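Local coordinates for TT1561 protein (Thermus thermophilus, PDB 1UF3) that is of unknown function but belongs to the calcineurin-like metallophosphoesterases, binds calcium and is predicted to act as a phosphoesterase, at residues Pro181-Val186 with Trp200-Gly205. Numbering follows the deposited sequence.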
loop_
_atom_site.group_PDB
_atom_site.type_symbol
_atom_site.label_atom_id
_atom_site.label_comp_id
_atom_site.label_asym_id
_atom_site.label_seq_id
_atom_site.Cartn_x
_atom_site.Cartn_y
_atom_site.Cartn_z
ATOM N N PRO A 181 11.621 8.919 -30.192
ATOM C CA PRO A 181 10.915 8.753 -28.923
ATOM C C PRO A 181 10.289 7.397 -28.842
ATOM O O PRO A 181 9.986 6.773 -29.863
ATOM C CB PRO A 181 9.855 9.852 -28.955
ATOM C CG PRO A 181 9.608 10.040 -30.468
ATOM C CD PRO A 181 11.016 9.994 -31.012
ATOM N N LEU A 182 10.083 6.954 -27.614
ATOM C CA LEU A 182 9.465 5.695 -27.330
ATOM C C LEU A 182 7.972 5.740 -27.625
ATOM O O LEU A 182 7.412 4.788 -28.170
ATOM C CB LEU A 182 9.669 5.358 -25.870
ATOM C CG LEU A 182 8.977 4.087 -25.430
ATOM C CD1 LEU A 182 9.740 2.926 -26.027
ATOM C CD2 LEU A 182 8.972 3.989 -23.894
ATOM N N LEU A 183 7.323 6.828 -27.217
ATOM C CA LEU A 183 5.891 7.012 -27.444
ATOM C C LEU A 183 5.648 8.431 -27.938
ATOM O O LEU A 183 6.330 9.373 -27.535
ATOM C CB LEU A 183 5.084 6.760 -26.164
ATOM C CG LEU A 183 3.674 7.377 -26.080
ATOM C CD1 LEU A 183 2.710 6.672 -27.072
ATOM C CD2 LEU A 183 3.150 7.265 -24.662
ATOM N N VAL A 184 4.701 8.565 -28.859
ATOM C CA VAL A 184 4.325 9.859 -29.405
ATOM C C VAL A 184 2.801 9.864 -29.349
ATOM O O VAL A 184 2.139 8.959 -29.892
ATOM C CB VAL A 184 4.764 10.026 -30.887
ATOM C CG1 VAL A 184 4.335 11.421 -31.420
ATOM C CG2 VAL A 184 6.264 9.878 -31.007
ATOM N N LEU A 185 2.238 10.840 -28.654
ATOM C CA LEU A 185 0.784 10.951 -28.572
ATOM C C LEU A 185 0.347 12.148 -29.437
ATOM O O LEU A 185 0.946 13.227 -29.363
ATOM C CB LEU A 185 0.344 11.170 -27.114
ATOM C CG LEU A 185 0.200 9.919 -26.235
ATOM C CD1 LEU A 185 0.033 10.315 -24.772
ATOM C CD2 LEU A 185 -1.020 9.120 -26.686
ATOM N N VAL A 186 -0.671 11.967 -30.271
ATOM C CA VAL A 186 -1.133 13.090 -31.106
ATOM C C VAL A 186 -2.652 13.222 -31.054
ATOM O O VAL A 186 -3.366 12.292 -30.699
ATOM C CB VAL A 186 -0.682 12.937 -32.607
ATOM C CG1 VAL A 186 0.832 12.987 -32.718
ATOM C CG2 VAL A 186 -1.235 11.632 -33.194
ATOM N N TRP A 200 6.426 4.402 -31.151
ATOM C CA TRP A 200 5.026 4.011 -31.083
ATOM C C TRP A 200 4.192 5.304 -31.139
ATOM O O TRP A 200 4.253 6.138 -30.231
ATOM C CB TRP A 200 4.755 3.264 -29.777
ATOM C CG TRP A 200 3.345 2.733 -29.600
ATOM C CD1 TRP A 200 2.528 2.224 -30.575
ATOM C CD2 TRP A 200 2.636 2.557 -28.360
ATOM N NE1 TRP A 200 1.375 1.738 -30.025
ATOM C CE2 TRP A 200 1.410 1.927 -28.667
ATOM C CE3 TRP A 200 2.924 2.861 -27.021
ATOM C CZ2 TRP A 200 0.475 1.594 -27.693
ATOM C CZ3 TRP A 200 1.980 2.520 -26.032
ATOM C CH2 TRP A 200 0.777 1.896 -26.376
ATOM N N VAL A 201 3.442 5.489 -32.218
ATOM C CA VAL A 201 2.612 6.684 -32.366
ATOM C C VAL A 201 1.168 6.322 -32.093
ATOM O O VAL A 201 0.582 5.449 -32.752
ATOM C CB VAL A 201 2.727 7.286 -33.762
ATOM C CG1 VAL A 201 1.850 8.541 -33.864
ATOM C CG2 VAL A 201 4.163 7.613 -34.056
ATOM N N VAL A 202 0.602 7.008 -31.111
ATOM C CA VAL A 202 -0.756 6.765 -30.670
ATOM C C VAL A 202 -1.693 7.961 -30.817
ATOM O O VAL A 202 -1.342 9.099 -30.486
ATOM C CB VAL A 202 -0.782 6.341 -29.166
ATOM C CG1 VAL A 202 -2.238 6.185 -28.685
ATOM C CG2 VAL A 202 0.023 5.024 -28.963
ATOM N N VAL A 203 -2.881 7.673 -31.340
ATOM C CA VAL A 203 -3.953 8.649 -31.485
ATOM C C VAL A 203 -4.848 8.091 -30.393
ATOM O O VAL A 203 -5.513 7.069 -30.569
ATOM C CB VAL A 203 -4.614 8.550 -32.894
ATOM C CG1 VAL A 203 -5.886 9.353 -32.936
ATOM C CG2 VAL A 203 -3.639 9.065 -33.950
ATOM N N PRO A 204 -4.836 8.726 -29.217
ATOM C CA PRO A 204 -5.644 8.249 -28.101
ATOM C C PRO A 204 -7.141 8.412 -28.215
ATOM O O PRO A 204 -7.887 7.764 -27.493
ATOM C CB PRO A 204 -5.059 9.012 -26.919
ATOM C CG PRO A 204 -4.705 10.318 -27.527
ATOM C CD PRO A 204 -4.029 9.894 -28.821
ATOM N N GLY A 205 -7.582 9.272 -29.122
ATOM C CA GLY A 205 -9.011 9.491 -29.259
ATOM C C GLY A 205 -9.373 10.952 -29.045
ATOM O O GLY A 205 -8.544 11.765 -28.605
#
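Leu183, Val184 and Leu185 pair with Trp200, Val201 and Val202 as neighbouring parallel strands, buried in one sheet of the metallophosphoesterase fold. The short strand axes run 4.7 Å apart at 22°. Four backbone hydrogen bonds join them: Trp200 N to Leu182 O, Val184 N to Trp200 O, Val202 N to Val184 O and Val186 N to Val202 O. The third is almost straight (N-H...O 177°), whereas in the first the donor stands above the carbonyl plane of Leu182, where 181-186 is not yet strand. On the face carrying Leu183, Leu185, Trp200 and Val202, Leu183 CG is anti to the backbone N (chi1 159°), and CD1 beyond it meets Val202 CG2 at 3.7 Å and Trp200 CE3 at 3.8 Å. Within its own strand, Val202 CG2 sits over the centre of one face of the Trp200 indole, 3.4 Å above its plane. Leu185 lies side by side with Val202, its CD2 3.7 Å from Val202 CB. Pro204 CD lies 3.1 Å from Val186 O and touches Leu185 CD2. An alanine here, lacking CG and CD, would probably leave a gap beside Val186 O and thin the packing on Leu185 CD2. The opposite face pairs Val184 CB with Val201 CG2 at 4.0 Å. Past the last paired residues, Val186 CG2 crosses Val203 CG2 obliquely. Strand 151-155 hydrogen-bonds the other edge of 183-186, and antiparallel strand 192-196 that of 199-203. Leu215 of strand 211-216, from the second sheet, packs on Leu183, Leu185, Trp200 and Val202, joining the two sheets.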